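Local coordinates for protein inulin fructotransferase (Bacillus sp. snu-7, PDB 2INV) that probably converts inulin to a di-fructose anhydride by intramolecular fructosyl transfer, acting as a lyase built on a right-handed parallel beta-helix, at residues K154-H158 and P305-R309; E204-E210 and G226-V232; G274-G278 and G308-G312. All coordinates share one frame; numbering follows the deposited sequence.

Contact 1: residues K154-H158 and P305-R309; sequences KNSYH and PFIGR
N155 and Y157 close on the far end of the F306 ring, and this is the tight part of the contact. N155 CB lies 3.6 Å from F306 CE1, and Y157 CE2 comes within 3.7 Å of that same CE1. The two aromatic planes stand 54° apart in an oblique meeting, with F306 arriving near the plane of the tyrosine ring, at its edge. Outside the pair, N155 OD1 bonds N97, while R252 takes the Y157 hydroxyl and also makes a cation-pi contact with F306. Toward the partly exposed side the fit is looser, P305 CB standing 4.1 Å from N155 ND2. From the end of the type II turn that starts at F306, R309 reaches back, its chain bent at chi2 (103°) and chi3, to bring NH2 2.8 Å from N155 O. NH2 lies in the plane of the N155 carbonyl, while that O is tilted somewhat from the guanidinium plane and the N-H is bent, at 131°. An alanine in place of R309 would remove the one hydrogen bond between these two segments and is likely to leave the N155 carbonyl without this donor, the segments then meeting through side-chain packing. A guanidinium N-H on a main-chain oxygen gives a directional link that is not a salt bridge, set beside an apolar cluster of aromatic rings.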
loop_
_atom_site.group_PDB
_atom_site.type_symbol
_atom_site.label_atom_id
_atom_site.label_comp_id
_atom_site.label_asym_id
_atom_site.label_seq_id
_atom_site.Cartn_x
_atom_site.Cartn_y
_atom_site.Cartn_z
ATOM N N LYS A 154 -5.845 -26.825 22.752
ATOM C CA LYS A 154 -6.107 -25.393 22.720
ATOM C C LYS A 154 -5.145 -24.676 21.775
ATOM O O LYS A 154 -5.439 -23.591 21.277
ATOM C CB LYS A 154 -6.040 -24.799 24.135
ATOM C CG LYS A 154 -4.654 -24.761 24.777
ATOM C CD LYS A 154 -4.751 -24.103 26.169
ATOM C CE LYS A 154 -3.446 -24.213 26.940
ATOM N NZ LYS A 154 -3.607 -23.759 28.366
ATOM N N ASN A 155 -4.006 -25.308 21.511
ATOM C CA ASN A 155 -2.999 -24.746 20.612
ATOM C C ASN A 155 -2.859 -25.569 19.336
ATOM O O ASN A 155 -1.785 -25.609 18.734
ATOM C CB ASN A 155 -1.631 -24.678 21.303
ATOM C CG ASN A 155 -1.611 -23.726 22.479
ATOM O OD1 ASN A 155 -2.177 -22.637 22.421
ATOM N ND2 ASN A 155 -0.935 -24.125 23.551
ATOM N N SER A 156 -3.954 -26.192 18.915
ATOM C CA SER A 156 -3.954 -27.043 17.733
ATOM C C SER A 156 -4.090 -26.337 16.383
ATOM O O SER A 156 -3.659 -26.875 15.366
ATOM C CB SER A 156 -5.081 -28.067 17.845
ATOM O OG SER A 156 -6.338 -27.455 17.567
ATOM N N TYR A 157 -4.684 -25.146 16.372
ATOM C CA TYR A 157 -4.909 -24.412 15.127
ATOM C C TYR A 157 -5.856 -25.224 14.268
ATOM O O TYR A 157 -5.803 -25.161 13.041
ATOM C CB TYR A 157 -3.627 -24.223 14.329
ATOM C CG TYR A 157 -2.753 -23.079 14.774
ATOM C CD1 TYR A 157 -2.944 -21.786 14.287
ATOM C CD2 TYR A 157 -1.722 -23.301 15.664
ATOM C CE1 TYR A 157 -2.119 -20.742 14.684
ATOM C CE2 TYR A 157 -0.885 -22.283 16.067
ATOM C CZ TYR A 157 -1.084 -21.004 15.577
ATOM O OH TYR A 157 -0.245 -19.999 15.982
ATOM N N HIS A 158 -6.707 -26.006 14.915
ATOM C CA HIS A 158 -7.672 -26.823 14.200
ATOM C C HIS A 158 -9.031 -26.645 14.815
ATOM O O HIS A 158 -9.164 -26.646 16.039
ATOM C CB HIS A 158 -7.296 -28.302 14.277
ATOM C CG HIS A 158 -6.221 -28.706 13.314
ATOM N ND1 HIS A 158 -4.883 -28.467 13.543
ATOM C CD2 HIS A 158 -6.288 -29.304 12.098
ATOM C CE1 HIS A 158 -4.173 -28.895 12.515
ATOM N NE2 HIS A 158 -5.002 -29.407 11.624
ATOM N N PRO A 305 4.804 -21.963 24.685
ATOM C CA PRO A 305 3.719 -22.908 24.397
ATOM C C PRO A 305 3.938 -23.703 23.114
ATOM O O PRO A 305 3.527 -24.864 22.997
ATOM C CB PRO A 305 2.507 -22.001 24.296
ATOM C CG PRO A 305 2.767 -21.010 25.355
ATOM C CD PRO A 305 4.259 -20.700 25.222
ATOM N N PHE A 306 4.620 -23.075 22.164
ATOM C CA PHE A 306 4.884 -23.682 20.865
ATOM C C PHE A 306 6.292 -24.176 20.658
ATOM O O PHE A 306 6.640 -24.602 19.558
ATOM C CB PHE A 306 4.555 -22.678 19.786
ATOM C CG PHE A 306 3.125 -22.375 19.724
ATOM C CD1 PHE A 306 2.243 -23.290 19.163
ATOM C CD2 PHE A 306 2.620 -21.240 20.336
ATOM C CE1 PHE A 306 0.884 -23.086 19.217
ATOM C CE2 PHE A 306 1.248 -21.026 20.397
ATOM C CZ PHE A 306 0.381 -21.952 19.838
ATOM N N ILE A 307 7.117 -24.121 21.691
ATOM C CA ILE A 307 8.462 -24.594 21.488
ATOM C C ILE A 307 8.406 -26.086 21.260
ATOM O O ILE A 307 7.634 -26.803 21.898
ATOM C CB ILE A 307 9.373 -24.263 22.666
ATOM C CG1 ILE A 307 9.535 -22.748 22.745
ATOM C CG2 ILE A 307 10.716 -24.939 22.479
ATOM C CD1 ILE A 307 10.337 -22.271 23.917
ATOM N N GLY A 308 9.211 -26.542 20.311
ATOM C CA GLY A 308 9.260 -27.952 19.994
ATOM C C GLY A 308 8.420 -28.349 18.793
ATOM O O GLY A 308 8.512 -29.486 18.336
ATOM N N ARG A 309 7.593 -27.441 18.281
ATOM C CA ARG A 309 6.759 -27.775 17.126
ATOM C C ARG A 309 7.549 -27.565 15.838
ATOM O O ARG A 309 8.592 -26.903 15.840
ATOM C CB ARG A 309 5.485 -26.922 17.117
ATOM C CG ARG A 309 4.249 -27.651 16.575
ATOM C CD ARG A 309 3.276 -28.122 17.663
ATOM N NE ARG A 309 2.045 -27.335 17.724
ATOM C CZ ARG A 309 1.125 -27.330 16.759
ATOM N NH1 ARG A 309 1.300 -28.069 15.663
ATOM N NH2 ARG A 309 0.024 -26.602 16.889
#

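Contact 2: residues E204-E210 and G226-V232; sequences ECGNCVE and GAGPDGV. With FRU (beta-D-fructofuranose), chain D.
E204 N gives a weak hydrogen bond to G226 O, 3.0 Å away, where two successive coils of the right-handed parallel beta-helix run side by side. Its side chain leaves in another direction: CB points away from 226-232, and CG, anti to the carbonyl carbon (chi1 -66°), continues into an extended chain that heads for the fructose. CG already comes very close to FRU O3, perhaps with some strain, CD follows at 3.2 Å from the same FRU O3, and at the tip OE2 accepts the hydrogen bond from FRU O3 at 2.6 Å. S91 OG also bonds OE2, and OE1 is bonded to S93 N, so the carboxylate is held at both oxygens. Further along, G206 O collects several partners: a weak bond from G228 N, a water that donates to it, and a CA-H...O contact from G231 CA at 3.1 Å. A side chain on G231 would run into that carbonyl, and one on G226 would strike FRU O4, consistent with glycine at both places. C208 N then bonds V232 O at 3.1 Å, nearly straight at 156°, linking strand 207-211 to strand 232-240, which pair in parallel. On the same residue, C208 SG packs on A227 CB at 3.8 Å. Chemically, the coils are joined through main-chain polar atoms in a buried setting, while the one acidic side chain at the head of the contact has its carboxylate fixed in rotation and presented to a sugar hydroxyl.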
loop_
_atom_site.group_PDB
_atom_site.type_symbol
_atom_site.label_atom_id
_atom_site.label_comp_id
_atom_site.label_asym_id
_atom_site.label_seq_id
_atom_site.Cartn_x
_atom_site.Cartn_y
_atom_site.Cartn_z
ATOM N N GLU A 204 -3.248 -15.991 13.941
ATOM C CA GLU A 204 -3.662 -17.002 14.891
ATOM C C GLU A 204 -4.769 -17.806 14.216
ATOM O O GLU A 204 -5.775 -18.171 14.821
ATOM C CB GLU A 204 -4.107 -16.330 16.197
ATOM C CG GLU A 204 -2.906 -15.641 16.879
ATOM C CD GLU A 204 -3.216 -15.035 18.238
ATOM O OE1 GLU A 204 -4.334 -15.244 18.757
ATOM O OE2 GLU A 204 -2.326 -14.357 18.799
ATOM N N CYS A 205 -4.533 -18.075 12.934
ATOM C CA CYS A 205 -5.423 -18.854 12.085
ATOM C C CYS A 205 -4.611 -20.032 11.562
ATOM O O CYS A 205 -3.387 -19.913 11.385
ATOM C CB CYS A 205 -5.909 -18.015 10.908
ATOM S SG CYS A 205 -7.217 -16.823 11.301
ATOM N N GLY A 206 -5.268 -21.167 11.333
ATOM C CA GLY A 206 -4.542 -22.323 10.835
ATOM C C GLY A 206 -3.946 -21.957 9.492
ATOM O O GLY A 206 -2.789 -22.237 9.206
ATOM N N ASN A 207 -4.768 -21.308 8.675
ATOM C CA ASN A 207 -4.385 -20.839 7.351
ATOM C C ASN A 207 -4.908 -19.413 7.229
ATOM O O ASN A 207 -5.990 -19.111 7.720
ATOM C CB ASN A 207 -5.027 -21.699 6.262
ATOM C CG ASN A 207 -4.665 -23.164 6.383
ATOM O OD1 ASN A 207 -5.151 -23.860 7.272
ATOM N ND2 ASN A 207 -3.804 -23.641 5.489
ATOM N N CYS A 208 -4.158 -18.542 6.564
ATOM C CA CYS A 208 -4.581 -17.155 6.415
ATOM C C CYS A 208 -5.231 -16.841 5.057
ATOM O O CYS A 208 -6.434 -16.569 5.001
ATOM C CB CYS A 208 -3.387 -16.229 6.690
ATOM S SG CYS A 208 -2.775 -16.375 8.389
ATOM N N VAL A 209 -4.453 -16.848 3.977
ATOM C CA VAL A 209 -5.021 -16.566 2.663
ATOM C C VAL A 209 -4.692 -17.665 1.655
ATOM O O VAL A 209 -3.530 -17.952 1.373
ATOM C CB VAL A 209 -4.542 -15.212 2.107
ATOM C CG1 VAL A 209 -5.114 -14.999 0.708
ATOM C CG2 VAL A 209 -4.985 -14.088 3.023
ATOM N N GLU A 210 -5.743 -18.261 1.102
ATOM C CA GLU A 210 -5.612 -19.349 0.135
ATOM C C GLU A 210 -6.232 -19.034 -1.228
ATOM O O GLU A 210 -7.458 -19.062 -1.390
ATOM C CB GLU A 210 -6.249 -20.623 0.702
ATOM C CG GLU A 210 -5.533 -21.177 1.924
ATOM C CD GLU A 210 -6.300 -22.312 2.578
ATOM O OE1 GLU A 210 -7.004 -22.049 3.579
ATOM O OE2 GLU A 210 -6.217 -23.465 2.087
ATOM N N GLY A 226 -0.165 -14.233 10.241
ATOM C CA GLY A 226 0.461 -15.239 11.081
ATOM C C GLY A 226 -0.443 -16.460 11.028
ATOM O O GLY A 226 -1.603 -16.397 11.439
ATOM N N ALA A 227 0.077 -17.573 10.518
ATOM C CA ALA A 227 -0.718 -18.796 10.377
ATOM C C ALA A 227 -0.416 -19.894 11.395
ATOM O O ALA A 227 -0.073 -19.625 12.551
ATOM C CB ALA A 227 -0.550 -19.351 8.976
ATOM N N GLY A 228 -0.578 -21.143 10.957
ATOM C CA GLY A 228 -0.313 -22.275 11.824
ATOM C C GLY A 228 0.675 -23.262 11.219
ATOM O O GLY A 228 0.805 -23.357 9.992
ATOM N N PRO A 229 1.398 -24.010 12.069
ATOM C CA PRO A 229 2.399 -25.017 11.695
ATOM C C PRO A 229 1.952 -25.949 10.576
ATOM O O PRO A 229 2.761 -26.371 9.745
ATOM C CB PRO A 229 2.618 -25.774 12.995
ATOM C CG PRO A 229 2.522 -24.683 14.015
ATOM C CD PRO A 229 1.327 -23.867 13.537
ATOM N N ASP A 230 0.659 -26.259 10.563
ATOM C CA ASP A 230 0.078 -27.152 9.565
ATOM C C ASP A 230 -0.655 -26.381 8.482
ATOM O O ASP A 230 -1.324 -26.973 7.631
ATOM C CB ASP A 230 -0.914 -28.101 10.231
ATOM C CG ASP A 230 -0.258 -29.011 11.242
ATOM O OD1 ASP A 230 0.806 -29.595 10.930
ATOM O OD2 ASP A 230 -0.804 -29.148 12.359
ATOM N N GLY A 231 -0.545 -25.060 8.520
ATOM C CA GLY A 231 -1.235 -24.260 7.532
ATOM C C GLY A 231 -0.317 -23.356 6.746
ATOM O O GLY A 231 0.889 -23.274 7.007
ATOM N N VAL A 232 -0.903 -22.656 5.786
ATOM C CA VAL A 232 -0.158 -21.741 4.958
ATOM C C VAL A 232 -0.520 -20.327 5.365
ATOM O O VAL A 232 -1.606 -20.086 5.910
ATOM C CB VAL A 232 -0.504 -21.948 3.484
ATOM C CG1 VAL A 232 -0.080 -23.347 3.050
ATOM C CG2 VAL A 232 -1.999 -21.764 3.264
HETATM C C1 FRU D . 1.402 -15.649 19.974
HETATM C C2 FRU D . 1.902 -14.851 18.696
HETATM C C3 FRU D . 0.936 -14.932 17.480
HETATM C C4 FRU D . 1.849 -14.932 16.233
HETATM C C5 FRU D . 3.099 -15.565 16.772
HETATM C C6 FRU D . 4.304 -14.719 16.330
HETATM O O1 FRU D . 0.840 -16.940 19.617
HETATM O O3 FRU D . -0.303 -14.327 17.202
HETATM O O4 FRU D . 1.263 -15.588 15.124
HETATM O O5 FRU D . 2.964 -15.662 18.233
HETATM O O6 FRU D . 5.392 -15.549 16.370
HETATM O O HOH W 1 -1.992 -24.692 11.002
#

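Contact 3: residues G274-G278 and G308-G312; sequences GFYPG and GRGNG
Y276 and N311 meet where two loops leave the body of the right-handed parallel beta-helix on consecutive coils. The walk starts at G274, the last residue of strand 271-274, backbone-bonded to R297 and T299 of the next coil. F275 turns its side chain to the pocket, where it touches a fructose and packs on P251 and E301; its CB also lies 3.9 Å above a face of the Y276 ring, offset toward the rim. The Y276 side chain sets off toward 308-312. CG is only roughly anti to the carbonyl carbon, chi1 being -32°, off the usual value, and the ring lies along 309-311: CE1 is 3.6 Å from R309 O and 3.9 Å from G310 CA, while N311 N lies over a ring face. At the root of the same side chain, CB is 3.3 Å from N311 ND2. The two side chains slide past each other in opposite directions, ring and amide planes 38° apart. P277 follows, its CD loosely beside N311 OD1 and its carbonyl turned to the amide. G278, at a positive phi that suits glycine, carries the chain onward with its O bonded to R281 NE. The N311 amide is gripped on both of its polar atoms: OD1 bonds the backbone N of L313, and ND2 donates to R254 O as well as, at 2.8 Å, to P277 O, which lies in the amide plane while ND2 is tilted 21° from the plane of the P277 carbonyl.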
loop_
_atom_site.group_PDB
_atom_site.type_symbol
_atom_site.label_atom_id
_atom_site.label_comp_id
_atom_site.label_asym_id
_atom_site.label_seq_id
_atom_site.Cartn_x
_atom_site.Cartn_y
_atom_site.Cartn_z
ATOM N N GLY A 274 9.933 -16.246 10.078
ATOM C CA GLY A 274 9.460 -17.591 10.331
ATOM C C GLY A 274 10.321 -18.334 11.333
ATOM O O GLY A 274 11.430 -17.915 11.647
ATOM N N PHE A 275 9.804 -19.448 11.839
ATOM C CA PHE A 275 10.536 -20.276 12.799
ATOM C C PHE A 275 10.899 -21.604 12.167
ATOM O O PHE A 275 11.438 -22.487 12.833
ATOM C CB PHE A 275 9.695 -20.607 14.035
ATOM C CG PHE A 275 9.274 -19.416 14.851
ATOM C CD1 PHE A 275 10.146 -18.363 15.095
ATOM C CD2 PHE A 275 8.019 -19.396 15.455
ATOM C CE1 PHE A 275 9.772 -17.314 15.938
ATOM C CE2 PHE A 275 7.640 -18.362 16.291
ATOM C CZ PHE A 275 8.514 -17.319 16.537
ATOM N N TYR A 276 10.583 -21.760 10.889
ATOM C CA TYR A 276 10.865 -23.013 10.213
ATOM C C TYR A 276 11.367 -22.888 8.794
ATOM O O TYR A 276 11.281 -21.835 8.163
ATOM C CB TYR A 276 9.610 -23.893 10.124
ATOM C CG TYR A 276 8.633 -23.767 11.256
ATOM C CD1 TYR A 276 8.968 -24.183 12.544
ATOM C CD2 TYR A 276 7.350 -23.272 11.032
ATOM C CE1 TYR A 276 8.042 -24.118 13.572
ATOM C CE2 TYR A 276 6.422 -23.198 12.056
ATOM C CZ TYR A 276 6.772 -23.623 13.324
ATOM O OH TYR A 276 5.854 -23.554 14.347
ATOM N N PRO A 277 11.921 -23.992 8.286
ATOM C CA PRO A 277 12.456 -24.146 6.936
ATOM C C PRO A 277 11.347 -23.868 5.919
ATOM O O PRO A 277 10.168 -24.049 6.216
ATOM C CB PRO A 277 12.888 -25.604 6.929
ATOM C CG PRO A 277 13.477 -25.755 8.285
ATOM C CD PRO A 277 12.528 -24.988 9.197
ATOM N N GLY A 278 11.735 -23.405 4.736
ATOM C CA GLY A 278 10.774 -23.121 3.683
ATOM C C GLY A 278 9.724 -22.048 3.951
ATOM O O GLY A 278 8.525 -22.292 3.807
ATOM N N GLY A 308 9.211 -26.542 20.311
ATOM C CA GLY A 308 9.260 -27.952 19.994
ATOM C C GLY A 308 8.420 -28.349 18.793
ATOM O O GLY A 308 8.512 -29.486 18.336
ATOM N N ARG A 309 7.593 -27.441 18.281
ATOM C CA ARG A 309 6.759 -27.775 17.126
ATOM C C ARG A 309 7.549 -27.565 15.838
ATOM O O ARG A 309 8.592 -26.903 15.840
ATOM C CB ARG A 309 5.485 -26.922 17.117
ATOM C CG ARG A 309 4.249 -27.651 16.575
ATOM C CD ARG A 309 3.276 -28.122 17.663
ATOM N NE ARG A 309 2.045 -27.335 17.724
ATOM C CZ ARG A 309 1.125 -27.330 16.759
ATOM N NH1 ARG A 309 1.300 -28.069 15.663
ATOM N NH2 ARG A 309 0.024 -26.602 16.889
ATOM N N GLY A 310 7.066 -28.140 14.740
ATOM C CA GLY A 310 7.782 -28.003 13.484
ATOM C C GLY A 310 6.910 -28.126 12.253
ATOM O O GLY A 310 5.682 -28.213 12.354
ATOM N N ASN A 311 7.546 -28.139 11.084
ATOM C CA ASN A 311 6.813 -28.263 9.832
ATOM C C ASN A 311 7.325 -29.473 9.061
ATOM O O ASN A 311 7.026 -29.645 7.881
ATOM C CB ASN A 311 6.930 -26.967 9.004
ATOM C CG ASN A 311 8.333 -26.720 8.469
ATOM O OD1 ASN A 311 9.285 -27.431 8.815
ATOM N ND2 ASN A 311 8.470 -25.696 7.632
ATOM N N GLY A 312 8.106 -30.303 9.749
ATOM C CA GLY A 312 8.632 -31.512 9.143
ATOM C C GLY A 312 9.742 -31.322 8.124
ATOM O O GLY A 312 10.199 -32.289 7.511
#

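In the fold
The three contacts cluster around one bound di-fructose site, with centres about 12 Å apart for contacts 1 and 2 and for contacts 1 and 3, and about 13 Å for contacts 2 and 3. Contact 2 is the coil level of the site, supplying E204. In contact 1 the side chain of F306 is about 4 Å from a bound fructose at the nearest atoms. Contact 3 brings F275 against a fructose. G308 and R309 are shared by contacts 1 and 3. Y157 CE1 lies 3.2 Å from A227 O, joining contact 1 to 2, and P229 CG is 3.5 Å from Y276 OH, joining 2 to 3. No other subunit touches any of these segments.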